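Local structure of aminoacyl-histidine dipeptidase (Vibrio alginolyticus, 3MRU) at residues 246-254 and 266-274; 408-416 and 447-455. The protein probably hydrolyses dipeptides, among them those ending in histidine such as carnosine, as a zinc-dependent metallopeptidase of the M20C family. All coordinates share one frame; numbering follows the deposited sequence.

Contact 1 (246-254 and 266-274); sequences LDLRLVEFR and AFVTVALPA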
loop_
_atom_site.group_PDB
_atom_site.type_symbol
_atom_site.label_atom_id
_atom_site.label_comp_id
_atom_site.label_asym_id
_atom_site.label_seq_id
_atom_site.Cartn_x
_atom_site.Cartn_y
_atom_site.Cartn_z
ATOM N N LEU A 246 30.108 18.270 -22.612
ATOM C CA LEU A 246 29.398 19.489 -23.028
ATOM C C LEU A 246 29.666 20.723 -22.142
ATOM O O LEU A 246 29.124 21.807 -22.395
ATOM C CB LEU A 246 27.903 19.209 -23.022
ATOM C CG LEU A 246 27.028 19.784 -24.116
ATOM C CD1 LEU A 246 27.488 19.278 -25.479
ATOM C CD2 LEU A 246 25.614 19.355 -23.857
ATOM N N ASP A 247 30.478 20.539 -21.095
ATOM C CA ASP A 247 30.890 21.605 -20.157
ATOM C C ASP A 247 29.742 22.467 -19.574
ATOM O O ASP A 247 29.926 23.653 -19.270
ATOM C CB ASP A 247 32.007 22.475 -20.770
ATOM C CG ASP A 247 33.046 22.929 -19.733
ATOM O OD1 ASP A 247 32.646 23.267 -18.596
ATOM O OD2 ASP A 247 34.260 22.950 -20.054
ATOM N N LEU A 248 28.570 21.854 -19.407
ATOM C CA LEU A 248 27.430 22.530 -18.796
ATOM C C LEU A 248 27.369 22.410 -17.277
ATOM O O LEU A 248 27.776 21.410 -16.698
ATOM C CB LEU A 248 26.111 22.096 -19.419
ATOM C CG LEU A 248 25.776 20.635 -19.636
ATOM C CD1 LEU A 248 25.534 19.967 -18.324
ATOM C CD2 LEU A 248 24.523 20.600 -20.479
ATOM N N ARG A 249 26.836 23.464 -16.664
ATOM C CA ARG A 249 26.841 23.656 -15.233
ATOM C C ARG A 249 25.414 23.644 -14.748
ATOM O O ARG A 249 24.495 24.051 -15.455
ATOM C CB ARG A 249 27.470 24.992 -14.921
ATOM C CG ARG A 249 28.794 25.207 -15.612
ATOM C CD ARG A 249 29.937 24.539 -14.844
ATOM N NE ARG A 249 29.941 24.899 -13.416
ATOM C CZ ARG A 249 30.285 26.100 -12.935
ATOM N NH1 ARG A 249 30.649 27.081 -13.760
ATOM N NH2 ARG A 249 30.250 26.331 -11.622
ATOM N N LEU A 250 25.238 23.188 -13.521
ATOM C CA LEU A 250 23.931 22.829 -13.021
ATOM C C LEU A 250 23.374 23.826 -12.023
ATOM O O LEU A 250 24.018 24.161 -11.026
ATOM C CB LEU A 250 24.046 21.469 -12.350
ATOM C CG LEU A 250 22.925 20.809 -11.570
ATOM C CD1 LEU A 250 21.887 20.258 -12.509
ATOM C CD2 LEU A 250 23.546 19.693 -10.770
ATOM N N VAL A 251 22.178 24.322 -12.298
ATOM C CA VAL A 251 21.512 25.196 -11.334
ATOM C C VAL A 251 20.354 24.559 -10.547
ATOM O O VAL A 251 20.272 24.672 -9.330
ATOM C CB VAL A 251 21.112 26.608 -11.970
ATOM C CG1 VAL A 251 21.012 26.558 -13.488
ATOM C CG2 VAL A 251 19.840 27.183 -11.354
ATOM N N GLU A 252 19.498 23.846 -11.266
ATOM C CA GLU A 252 18.230 23.377 -10.736
ATOM C C GLU A 252 17.942 21.919 -11.183
ATOM O O GLU A 252 18.230 21.547 -12.322
ATOM C CB GLU A 252 17.109 24.330 -11.192
ATOM C CG GLU A 252 15.698 23.981 -10.751
ATOM C CD GLU A 252 15.412 24.393 -9.330
ATOM O OE1 GLU A 252 14.249 24.774 -9.051
ATOM O OE2 GLU A 252 16.347 24.337 -8.495
ATOM N N PHE A 253 17.371 21.122 -10.280
ATOM C CA PHE A 253 16.967 19.741 -10.545
ATOM C C PHE A 253 15.700 19.453 -9.712
ATOM O O PHE A 253 15.755 19.326 -8.484
ATOM C CB PHE A 253 18.111 18.765 -10.171
ATOM C CG PHE A 253 18.071 17.414 -10.891
ATOM C CD1 PHE A 253 19.258 16.807 -11.296
ATOM C CD2 PHE A 253 16.868 16.750 -11.146
ATOM C CE1 PHE A 253 19.247 15.572 -11.946
ATOM C CE2 PHE A 253 16.853 15.523 -11.799
ATOM C CZ PHE A 253 18.046 14.937 -12.198
ATOM N N ARG A 254 14.563 19.355 -10.379
ATOM C CA ARG A 254 13.312 19.112 -9.703
ATOM C C ARG A 254 12.607 17.993 -10.442
ATOM O O ARG A 254 12.417 18.076 -11.663
ATOM C CB ARG A 254 12.461 20.388 -9.734
ATOM C CG ARG A 254 11.097 20.336 -9.010
ATOM C CD ARG A 254 11.247 20.437 -7.490
ATOM N NE ARG A 254 12.577 20.951 -7.111
ATOM C CZ ARG A 254 12.899 22.244 -6.999
ATOM N NH1 ARG A 254 14.140 22.580 -6.663
ATOM N NH2 ARG A 254 11.992 23.204 -7.220
ATOM N N ALA A 266 10.120 15.549 -14.797
ATOM C CA ALA A 266 11.294 15.990 -14.074
ATOM C C ALA A 266 12.000 16.972 -14.945
ATOM O O ALA A 266 11.830 16.957 -16.156
ATOM C CB ALA A 266 12.195 14.835 -13.792
ATOM N N PHE A 267 12.803 17.833 -14.349
ATOM C CA PHE A 267 13.533 18.784 -15.157
ATOM C C PHE A 267 14.788 19.296 -14.492
ATOM O O PHE A 267 14.906 19.307 -13.272
ATOM C CB PHE A 267 12.631 19.953 -15.547
ATOM C CG PHE A 267 12.395 20.949 -14.443
ATOM C CD1 PHE A 267 13.390 21.867 -14.080
ATOM C CD2 PHE A 267 11.162 21.007 -13.802
ATOM C CE1 PHE A 267 13.176 22.799 -13.082
ATOM C CE2 PHE A 267 10.934 21.959 -12.794
ATOM C CZ PHE A 267 11.948 22.850 -12.439
ATOM N N VAL A 268 15.716 19.737 -15.319
ATOM C CA VAL A 268 16.915 20.350 -14.855
ATOM C C VAL A 268 16.980 21.659 -15.614
ATOM O O VAL A 268 16.614 21.712 -16.791
ATOM C CB VAL A 268 18.151 19.457 -15.155
ATOM C CG1 VAL A 268 18.529 19.539 -16.622
ATOM C CG2 VAL A 268 19.339 19.900 -14.368
ATOM N N THR A 269 17.391 22.729 -14.935
ATOM C CA THR A 269 17.829 23.923 -15.650
ATOM C C THR A 269 19.337 23.976 -15.486
ATOM O O THR A 269 19.867 23.666 -14.425
ATOM C CB THR A 269 17.139 25.248 -15.198
ATOM O OG1 THR A 269 17.815 25.791 -14.066
ATOM C CG2 THR A 269 15.656 25.046 -14.866
ATOM N N VAL A 270 20.027 24.315 -16.562
ATOM C CA VAL A 270 21.473 24.339 -16.551
ATOM C C VAL A 270 21.988 25.596 -17.244
ATOM O O VAL A 270 21.288 26.212 -18.071
ATOM C CB VAL A 270 22.116 23.068 -17.252
ATOM C CG1 VAL A 270 21.584 21.748 -16.663
ATOM C CG2 VAL A 270 21.942 23.098 -18.790
ATOM N N ALA A 271 23.227 25.945 -16.900
ATOM C CA ALA A 271 23.994 26.963 -17.589
ATOM C C ALA A 271 25.027 26.292 -18.494
ATOM O O ALA A 271 25.620 25.279 -18.118
ATOM C CB ALA A 271 24.683 27.847 -16.578
ATOM N N LEU A 272 25.231 26.862 -19.687
ATOM C CA LEU A 272 26.246 26.391 -20.664
ATOM C C LEU A 272 26.706 27.534 -21.588
ATOM O O LEU A 272 25.954 28.508 -21.777
ATOM C CB LEU A 272 25.722 25.211 -21.504
ATOM C CG LEU A 272 24.869 25.403 -22.760
ATOM C CD1 LEU A 272 24.770 24.081 -23.489
ATOM C CD2 LEU A 272 23.473 25.928 -22.458
ATOM N N PRO A 273 27.935 27.412 -22.170
ATOM C CA PRO A 273 28.382 28.381 -23.179
ATOM C C PRO A 273 27.388 28.419 -24.345
ATOM O O PRO A 273 26.924 27.351 -24.801
ATOM C CB PRO A 273 29.726 27.807 -23.650
ATOM C CG PRO A 273 30.202 26.947 -22.549
ATOM C CD PRO A 273 28.951 26.361 -21.950
ATOM N N ALA A 274 27.044 29.624 -24.811
ATOM C CA ALA A 274 26.101 29.768 -25.930
ATOM C C ALA A 274 26.586 29.062 -27.223
ATOM O O ALA A 274 25.778 28.775 -28.114
ATOM C CB ALA A 274 25.767 31.241 -26.173
#
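Arg254 and Phe267 run alongside each other in the same direction, and the aliphatic root of the arginine covers the ring: Arg254 CB sits 4.0 Å from the centroid of the Phe267 ring, a CH-pi contact displaced toward the rim. With CG between its backbone N and carbonyl carbon (chi1 77°), Phe267 brings one ring face under Arg254 CB, while Glu252 approaches obliquely, its CG lying 3.6 Å from Phe267 CE1. The two long chains thereby offer carbon to the phenyl group, while their charged ends form a salt bridge, Arg254 NH1 to Glu252 OE1 3.2 Å. Thr269 and Ala271 lie on the same face as Phe267, the threonine with its hydroxyl beside Glu252 CB. The other face is apolar and buried: Leu250, Val270, Phe253 and Val268, the branched valines suiting extended backbone.

In the backbone, the strands run antiparallel at 151°, with Arg249–Ala271, Glu252–Thr269 and Arg254–Phe267 as hydrogen-bonded pairs. Between Leu250 and Glu252 the register slips by one residue. Val251 N and Glu252 N both donate to Thr269 O, each at 3.2 Å and from the same face of that carbonyl's plane: a classic beta bulge. The helix-like psi of Val251 (-45°) belongs to it. The extra residue shifts the alternation, which brings Glu252 onto the face of Arg249, with Arg254 following.

The pair belongs to the M20 dimerisation region. Strand 266-273 bonds on its far side to strand 205-213, and Phe253 O accepts from Thr357 of strand 346-358. The apolar face rests on two helices: Leu250 and Phe253 touch 318-330, Phe253 meeting Phe324 with the ring planes nearly perpendicular, while Phe253 and Val268 also reach 231-242.

Contact 2 (408-416 and 447-455); sequences DSEIMAIFR and NMDMVSFGP
Phe415 carries its CG anti to the backbone N (chi1 -175°), sending the ring out from helix 410-416, while Phe453 turns its own CG between backbone N and carbonyl carbon (chi1 59°) and offers a face. The result is an edge-to-face pair with centroids 5.4 Å apart and planes at 66°; Phe415 CE2 stands 3.8 Å from Phe453 CG. Val451 fills the middle, a compact branched residue fitting both strand and core. One branch meets Met412, whose flexible chain bends to bring CE within 3.5 Å of Val451 CG1; the other branch packs on Ile411, and CG1 also lies over a face of the Phe415 ring.

At the helix start, Ser409 is the N-cap, its OG accepting weakly from Met412 N. Asp449 OD2 comes within 3.7 Å of Ser409 OG without a hydrogen bond; the helix end may favour its charge, while nearby Glu410 would oppose it.

Phe415 also touches Leu482 of helix 469-485, and Phe453, its side chain about 13 Å from a zinc ion, meets Phe475 there. A helix layered on strand 449-452, the edge strand, within this chain, of the six-stranded mixed sheet, is characteristic of the alpha/beta catalytic domain of M20 peptidases.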
loop_
_atom_site.group_PDB
_atom_site.type_symbol
_atom_site.label_atom_id
_atom_site.label_comp_id
_atom_site.label_asym_id
_atom_site.label_seq_id
_atom_site.Cartn_x
_atom_site.Cartn_y
_atom_site.Cartn_z
ATOM N N ASP A 408 2.289 -23.070 -1.052
ATOM C CA ASP A 408 1.509 -24.179 -0.511
ATOM C C ASP A 408 1.655 -24.350 1.006
ATOM O O ASP A 408 1.805 -25.467 1.515
ATOM C CB ASP A 408 1.735 -25.499 -1.259
ATOM C CG ASP A 408 0.422 -26.129 -1.726
ATOM O OD1 ASP A 408 -0.532 -25.364 -2.027
ATOM O OD2 ASP A 408 0.342 -27.378 -1.796
ATOM N N SER A 409 1.615 -23.222 1.714
ATOM C CA SER A 409 1.319 -23.220 3.133
ATOM C C SER A 409 -0.001 -23.961 3.270
ATOM O O SER A 409 -0.796 -24.025 2.306
ATOM C CB SER A 409 1.198 -21.785 3.656
ATOM O OG SER A 409 0.024 -21.153 3.162
ATOM N N GLU A 410 -0.228 -24.510 4.464
ATOM C CA GLU A 410 -1.479 -25.206 4.808
ATOM C C GLU A 410 -2.768 -24.525 4.339
ATOM O O GLU A 410 -3.585 -25.110 3.610
ATOM C CB GLU A 410 -1.619 -25.279 6.339
ATOM C CG GLU A 410 -0.487 -26.000 7.086
ATOM C CD GLU A 410 -0.751 -26.090 8.595
ATOM O OE1 GLU A 410 -0.912 -25.030 9.255
ATOM O OE2 GLU A 410 -0.793 -27.225 9.121
ATOM N N ILE A 411 -2.894 -23.261 4.758
ATOM C CA ILE A 411 -4.119 -22.466 4.653
ATOM C C ILE A 411 -4.309 -21.933 3.231
ATOM O O ILE A 411 -5.416 -21.949 2.701
ATOM C CB ILE A 411 -4.216 -21.355 5.759
ATOM C CG1 ILE A 411 -5.674 -21.100 6.198
ATOM C CG2 ILE A 411 -3.387 -20.107 5.434
ATOM C CD1 ILE A 411 -6.589 -20.498 5.125
ATOM N N MET A 412 -3.232 -21.499 2.595
ATOM C CA MET A 412 -3.330 -21.116 1.205
ATOM C C MET A 412 -3.830 -22.289 0.380
ATOM O O MET A 412 -4.716 -22.122 -0.457
ATOM C CB MET A 412 -1.982 -20.624 0.678
ATOM C CG MET A 412 -2.090 -19.815 -0.629
ATOM S SD MET A 412 -3.497 -18.647 -0.680
ATOM C CE MET A 412 -3.320 -17.771 0.882
ATOM N N ALA A 413 -3.258 -23.467 0.645
ATOM C CA ALA A 413 -3.577 -24.688 -0.091
ATOM C C ALA A 413 -5.041 -25.023 0.078
ATOM O O ALA A 413 -5.770 -25.231 -0.903
ATOM C CB ALA A 413 -2.721 -25.838 0.397
ATOM N N ILE A 414 -5.460 -25.053 1.340
ATOM C CA ILE A 414 -6.847 -25.309 1.695
ATOM C C ILE A 414 -7.756 -24.339 0.978
ATOM O O ILE A 414 -8.529 -24.742 0.113
ATOM C CB ILE A 414 -7.057 -25.223 3.194
ATOM C CG1 ILE A 414 -6.381 -26.421 3.845
ATOM C CG2 ILE A 414 -8.526 -25.217 3.515
ATOM C CD1 ILE A 414 -6.888 -27.849 3.463
ATOM N N PHE A 415 -7.621 -23.061 1.313
ATOM C CA PHE A 415 -8.427 -22.028 0.720
ATOM C C PHE A 415 -8.537 -22.265 -0.768
ATOM O O PHE A 415 -9.621 -22.228 -1.331
ATOM C CB PHE A 415 -7.812 -20.662 0.988
ATOM C CG PHE A 415 -8.652 -19.519 0.503
ATOM C CD1 PHE A 415 -8.752 -19.234 -0.849
ATOM C CD2 PHE A 415 -9.338 -18.725 1.405
ATOM C CE1 PHE A 415 -9.524 -18.198 -1.287
ATOM C CE2 PHE A 415 -10.112 -17.677 0.976
ATOM C CZ PHE A 415 -10.207 -17.415 -0.377
ATOM N N ARG A 416 -7.401 -22.526 -1.396
ATOM C CA ARG A 416 -7.345 -22.696 -2.836
ATOM C C ARG A 416 -8.243 -23.855 -3.244
ATOM O O ARG A 416 -9.023 -23.753 -4.208
ATOM C CB ARG A 416 -5.899 -22.966 -3.269
ATOM C CG ARG A 416 -5.601 -22.586 -4.688
ATOM C CD ARG A 416 -4.106 -22.468 -4.893
ATOM N NE ARG A 416 -3.811 -21.568 -6.013
ATOM C CZ ARG A 416 -2.592 -21.273 -6.461
ATOM N NH1 ARG A 416 -2.465 -20.440 -7.485
ATOM N NH2 ARG A 416 -1.508 -21.805 -5.900
ATOM N N ASN A 447 5.608 -17.291 12.940
ATOM C CA ASN A 447 5.129 -18.658 12.818
ATOM C C ASN A 447 3.774 -18.709 12.116
ATOM O O ASN A 447 3.515 -19.614 11.322
ATOM C CB ASN A 447 5.035 -19.319 14.195
ATOM C CG ASN A 447 6.369 -19.361 14.913
ATOM O OD1 ASN A 447 7.418 -19.129 14.312
ATOM N ND2 ASN A 447 6.336 -19.660 16.206
ATOM N N MET A 448 2.911 -17.737 12.406
ATOM C CA MET A 448 1.595 -17.694 11.768
ATOM C C MET A 448 1.631 -17.355 10.299
ATOM O O MET A 448 2.162 -16.319 9.906
ATOM C CB MET A 448 0.697 -16.672 12.444
ATOM C CG MET A 448 0.053 -17.167 13.699
ATOM S SD MET A 448 -1.649 -16.630 13.676
ATOM C CE MET A 448 -1.472 -14.867 13.994
ATOM N N ASP A 449 1.046 -18.229 9.491
ATOM C CA ASP A 449 0.756 -17.905 8.096
ATOM C C ASP A 449 -0.669 -17.388 8.092
ATOM O O ASP A 449 -1.345 -17.429 9.129
ATOM C CB ASP A 449 0.804 -19.160 7.228
ATOM C CG ASP A 449 -0.221 -20.202 7.661
ATOM O OD1 ASP A 449 -0.530 -20.258 8.890
ATOM O OD2 ASP A 449 -0.713 -20.965 6.772
ATOM N N MET A 450 -1.137 -16.933 6.931
ATOM C CA MET A 450 -2.422 -16.272 6.865
ATOM C C MET A 450 -2.922 -15.979 5.468
ATOM O O MET A 450 -2.254 -16.257 4.471
ATOM C CB MET A 450 -2.380 -14.977 7.681
ATOM C CG MET A 450 -1.183 -14.092 7.440
ATOM S SD MET A 450 -0.991 -12.874 8.754
ATOM C CE MET A 450 -0.472 -13.957 10.103
ATOM N N VAL A 451 -4.132 -15.429 5.426
ATOM C CA VAL A 451 -4.832 -15.143 4.191
ATOM C C VAL A 451 -5.651 -13.895 4.395
ATOM O O VAL A 451 -6.034 -13.569 5.508
ATOM C CB VAL A 451 -5.810 -16.275 3.761
ATOM C CG1 VAL A 451 -6.077 -16.194 2.276
ATOM C CG2 VAL A 451 -5.259 -17.624 4.062
ATOM N N SER A 452 -5.925 -13.220 3.293
ATOM C CA SER A 452 -6.744 -12.052 3.283
ATOM C C SER A 452 -7.646 -12.097 2.056
ATOM O O SER A 452 -7.173 -12.085 0.930
ATOM C CB SER A 452 -5.860 -10.803 3.280
ATOM O OG SER A 452 -6.428 -9.755 2.498
ATOM N N PHE A 453 -8.948 -12.146 2.298
ATOM C CA PHE A 453 -9.972 -12.097 1.254
ATOM C C PHE A 453 -11.247 -11.497 1.859
ATOM O O PHE A 453 -11.462 -11.575 3.083
ATOM C CB PHE A 453 -10.467 -13.503 0.972
ATOM C CG PHE A 453 -11.050 -14.164 2.181
ATOM C CD1 PHE A 453 -10.255 -14.428 3.294
ATOM C CD2 PHE A 453 -12.393 -14.482 2.233
ATOM C CE1 PHE A 453 -10.789 -15.022 4.438
ATOM C CE2 PHE A 453 -12.935 -15.075 3.364
ATOM C CZ PHE A 453 -12.137 -15.348 4.470
ATOM N N GLY A 454 -12.099 -10.932 1.006
ATOM C CA GLY A 454 -13.391 -10.421 1.442
ATOM C C GLY A 454 -14.385 -10.183 0.324
ATOM O O GLY A 454 -14.115 -10.510 -0.817
ATOM N N PRO A 455 -15.535 -9.575 0.638
ATOM C CA PRO A 455 -16.539 -9.232 -0.354
ATOM C C PRO A 455 -16.020 -8.197 -1.323
ATOM O O PRO A 455 -14.979 -7.612 -1.068
ATOM C CB PRO A 455 -17.581 -8.499 0.469
ATOM C CG PRO A 455 -16.817 -7.879 1.535
ATOM C CD PRO A 455 -15.821 -8.903 1.924
#

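From the N terminus the chain first builds most of the zinc-bearing catalytic sheet, then passes into the region that holds contact 1. There eleven residues separate 246-254 from 266-274, so contact 1 closes a short local loop between antiparallel neighbours. The chain later returns to the metal-binding part, where contact 2 closes a longer loop: thirty residues, containing helix 437-440 and strand 430-432, separate 408-416 from 447-455. The two follow in series, neither nesting nor crossing. Their centres lie about 53 Å apart on opposite sides of the chain's centre: contact 1 joins strand to strand, contact 2 helix to sheet.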